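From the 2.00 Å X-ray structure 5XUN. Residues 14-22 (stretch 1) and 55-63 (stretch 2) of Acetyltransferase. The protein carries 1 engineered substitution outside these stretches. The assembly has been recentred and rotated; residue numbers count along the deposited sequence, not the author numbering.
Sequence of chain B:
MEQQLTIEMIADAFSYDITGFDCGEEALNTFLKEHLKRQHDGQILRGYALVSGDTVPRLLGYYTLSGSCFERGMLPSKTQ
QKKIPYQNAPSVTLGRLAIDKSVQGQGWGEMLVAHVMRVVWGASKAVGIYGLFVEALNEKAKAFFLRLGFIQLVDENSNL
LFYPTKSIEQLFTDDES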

# COMPACT_ATOMS: atom_id res chain seq x y z
N PHE B 14 10.66 18.30 -11.20
CA PHE B 14 9.60 19.16 -10.69
C PHE B 14 9.70 20.54 -11.34
O PHE B 14 9.67 21.58 -10.67
N SER B 15 9.82 20.53 -12.66
CA SER B 15 9.95 21.73 -13.48
C SER B 15 8.59 22.28 -13.88
O SER B 15 8.38 22.70 -15.02
N TYR B 16 7.62 22.23 -12.97
CA TYR B 16 6.28 22.74 -13.25
C TYR B 16 6.19 24.22 -12.92
O TYR B 16 6.85 24.73 -12.02
N ASP B 17 5.34 24.91 -13.68
CA ASP B 17 4.95 26.28 -13.35
C ASP B 17 3.80 26.20 -12.36
O ASP B 17 2.67 25.87 -12.73
N ILE B 18 4.08 26.50 -11.09
CA ILE B 18 3.06 26.47 -10.06
C ILE B 18 2.73 27.87 -9.55
O ILE B 18 1.94 28.01 -8.61
N THR B 19 3.31 28.91 -10.15
CA THR B 19 3.10 30.27 -9.67
C THR B 19 1.65 30.68 -9.89
O THR B 19 1.11 30.55 -11.00
N GLY B 20 0.99 31.15 -8.83
CA GLY B 20 -0.40 31.49 -8.94
C GLY B 20 -1.37 30.35 -8.72
O GLY B 20 -2.57 30.53 -8.95
N PHE B 21 -0.89 29.18 -8.31
CA PHE B 21 -1.80 28.06 -8.08
C PHE B 21 -2.63 28.34 -6.85
O PHE B 21 -2.09 28.68 -5.79
N ASP B 22 -3.95 28.18 -6.97
CA ASP B 22 -4.86 28.44 -5.86
C ASP B 22 -6.09 27.56 -6.05
O ASP B 22 -6.88 27.81 -6.96
N THR B 55 5.22 25.05 -22.97
CA THR B 55 6.65 24.72 -22.97
C THR B 55 7.12 24.33 -21.57
O THR B 55 7.70 23.26 -21.37
N VAL B 56 6.88 25.21 -20.61
CA VAL B 56 6.92 24.85 -19.19
C VAL B 56 5.51 24.45 -18.79
O VAL B 56 4.62 25.32 -18.73
N PRO B 57 5.24 23.17 -18.55
CA PRO B 57 3.87 22.77 -18.21
C PRO B 57 3.43 23.43 -16.92
O PRO B 57 4.18 23.50 -15.94
N ARG B 58 2.22 23.96 -16.94
CA ARG B 58 1.62 24.56 -15.77
C ARG B 58 0.86 23.49 -15.00
O ARG B 58 0.21 22.62 -15.59
N LEU B 59 0.97 23.53 -13.68
CA LEU B 59 0.29 22.57 -12.83
C LEU B 59 -1.07 23.14 -12.47
O LEU B 59 -1.16 24.23 -11.90
N LEU B 60 -2.13 22.42 -12.85
CA LEU B 60 -3.49 22.84 -12.58
C LEU B 60 -4.20 21.97 -11.55
O LEU B 60 -5.33 22.29 -11.17
N GLY B 61 -3.57 20.89 -11.11
CA GLY B 61 -4.12 20.06 -10.05
C GLY B 61 -3.13 18.99 -9.67
O GLY B 61 -2.17 18.72 -10.40
N TYR B 62 -3.36 18.37 -8.52
CA TYR B 62 -2.46 17.32 -8.07
C TYR B 62 -3.17 16.44 -7.05
O TYR B 62 -4.20 16.83 -6.48
N TYR B 63 -2.60 15.26 -6.80
CA TYR B 63 -3.08 14.40 -5.72
C TYR B 63 -1.93 13.54 -5.20
O TYR B 63 -0.91 13.37 -5.87

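L59 is the apolar centre of the contact: its CA-to-CB bond points toward stretch 1, and the residue loses more area to the other stretch than any of its neighbours. Its chi1 is t (-170°), while chi2, at 145°, lies between the usual wells. The side chain meets three residues of stretch 1. I18 CG2 lies 3.9 Å from L59 CB, Y16 CD2 is 4.1 Å from L59 CD1, and F21 CE2 is 3.8 Å from L59 CD2, so the two methyls of the leucine each have an aromatic ring beside them.

F21 also points toward its partner, with chi1 t (179°) and chi2 -86°. This rotamer lays the ring along the start of the strand formed by residues 59-63, with backbone at its edge: F21 CD2 is 3.5 Å from L59 O, and F21 CE2 is 3.7 Å from L60 C and 3.8 Å from G61 N. At its tip, F21 CZ comes within 4.2 Å of Y62 CD1, reaching the edge of the tyrosine ring. Y62 points toward stretch 1 with chi1 p (78°), and its hydroxyl is hydrogen-bonded elsewhere in the structure. L60, between L59 and G61, points away and leaves only its backbone near the phenylalanine.

F21 closes a type II turn that begins at I18, with a hydrogen bond of 3.1 Å from F21 N to I18 O. G20 suits this turn, because at its backbone angles a CB would be jammed against the preceding carbonyl oxygen. I18 (chi1 p, chi2 t) sets out sideways; CG2 stays at L59 while the end of the side chain leads away.

Y16 leaves sideways with chi1 m (-57°), and its ring bridges L59 and the proline: Y16 CD1 is 4.2 Å from P57 CG, whose ring has the C-gamma endo pucker. The Y16 hydroxyl is satisfied elsewhere in the structure.

Beside these side chains the backbones pair. D17 and R58 form a single beta bridge, in which D17 N donates to P57 O at 2.9 Å and L59 N donates to D17 O at 3.0 Å, both nearly straight. Two CA-H...O contacts, Y16 CA to P57 O and R58 CA to D17 O, each 3.5 Å, add to the same pairing. Water 1 extends it, donating to L59 O at 2.9 Å and, weakly, to D17 O at 3.4 Å.

At the outer edge, V56 (chi1 t) points toward stretch 1 and places CG1 3.5 Å from S15 O and 4.1 Å from D17 CB. D17, also directed toward its partner, has chi1 t (-179°); its OD1 accepts within its own stretch, from T19 N at 3.1 Å and from T19 OG1 at 2.9 Å, while D17 OD2 lies 3.9 Å from R58 CG. R58 (chi1 m, chi2 t) thus offers D17 mainly its aliphatic stem.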

# COMPACT_ATOMS: atom_id res chain seq x y z
CB PHE B 14 9.63 19.25 -9.17
CG PHE B 14 8.31 19.61 -8.56
CD1 PHE B 14 7.29 18.68 -8.47
CD2 PHE B 14 8.07 20.90 -8.09
CE1 PHE B 14 6.07 19.01 -7.92
CE2 PHE B 14 6.85 21.23 -7.54
CZ PHE B 14 5.85 20.29 -7.45
CB SER B 15 10.79 21.42 -14.71
OG SER B 15 11.08 22.59 -15.45
CB TYR B 16 5.23 21.97 -12.44
CG TYR B 16 5.27 20.49 -12.70
CD1 TYR B 16 4.95 19.98 -13.95
CD2 TYR B 16 5.61 19.59 -11.70
CE1 TYR B 16 4.98 18.63 -14.21
CE2 TYR B 16 5.65 18.23 -11.94
CZ TYR B 16 5.33 17.76 -13.20
OH TYR B 16 5.37 16.41 -13.46
CB ASP B 17 4.55 27.04 -14.61
CG ASP B 17 4.14 28.49 -14.33
OD1 ASP B 17 4.08 28.90 -13.16
OD2 ASP B 17 3.90 29.23 -15.31
CB ILE B 18 3.48 25.56 -8.89
CG1 ILE B 18 4.73 26.10 -8.21
CG2 ILE B 18 3.73 24.14 -9.40
CD1 ILE B 18 4.98 25.51 -6.83
CB THR B 19 4.05 31.25 -10.35
OG1 THR B 19 3.71 31.36 -11.74
CG2 THR B 19 5.50 30.79 -10.21
CB PHE B 21 -1.02 26.74 -7.91
CG PHE B 21 -1.91 25.54 -7.65
CD1 PHE B 21 -2.32 25.22 -6.36
CD2 PHE B 21 -2.34 24.74 -8.69
CE1 PHE B 21 -3.14 24.13 -6.12
CE2 PHE B 21 -3.16 23.65 -8.46
CZ PHE B 21 -3.56 23.34 -7.17
CB ASP B 22 -5.26 29.92 -5.80
CG ASP B 22 -6.23 30.21 -4.66
OD1 ASP B 22 -6.41 29.34 -3.78
OD2 ASP B 22 -6.83 31.31 -4.65
CB THR B 55 7.51 25.89 -23.46
OG1 THR B 55 7.71 26.82 -22.38
CG2 THR B 55 6.89 26.60 -24.68
CB VAL B 56 7.44 26.00 -18.32
CG1 VAL B 56 7.61 25.53 -16.88
CG2 VAL B 56 8.76 26.53 -18.88
CB PRO B 57 3.97 21.24 -18.07
CG PRO B 57 5.45 20.94 -18.01
CD PRO B 57 6.12 22.02 -18.79
CB ARG B 58 0.69 25.70 -16.18
CG ARG B 58 1.41 26.74 -17.03
CD ARG B 58 0.48 27.78 -17.61
NE ARG B 58 -0.58 28.15 -16.69
CZ ARG B 58 -1.87 27.94 -16.92
NH1 ARG B 58 -2.25 27.35 -18.05
NH2 ARG B 58 -2.78 28.31 -16.03
CB LEU B 59 1.13 22.27 -11.58
CG LEU B 59 0.73 21.12 -10.67
CD1 LEU B 59 1.98 20.46 -10.10
CD2 LEU B 59 -0.16 21.59 -9.53
CB LEU B 60 -4.31 22.86 -13.89
CG LEU B 60 -4.03 23.98 -14.91
CD1 LEU B 60 -4.15 25.35 -14.26
CD2 LEU B 60 -2.69 23.83 -15.61
CB TYR B 62 -1.18 17.92 -7.48
CG TYR B 62 -1.31 18.46 -6.06
CD1 TYR B 62 -1.76 19.76 -5.82
CD2 TYR B 62 -0.97 17.68 -4.97
CE1 TYR B 62 -1.88 20.25 -4.52
CE2 TYR B 62 -1.08 18.14 -3.70
CZ TYR B 62 -1.52 19.43 -3.47
OH TYR B 62 -1.63 19.87 -2.17
CB TYR B 63 -4.28 13.53 -6.15
CG TYR B 63 -4.00 12.35 -7.06
CD1 TYR B 63 -3.51 11.15 -6.55
CD2 TYR B 63 -4.28 12.42 -8.42
CE1 TYR B 63 -3.29 10.06 -7.39
CE2 TYR B 63 -4.06 11.34 -9.26
CZ TYR B 63 -3.57 10.16 -8.74
OH TYR B 63 -3.35 9.08 -9.56
O HOH W 1 -0.34 26.94 -11.54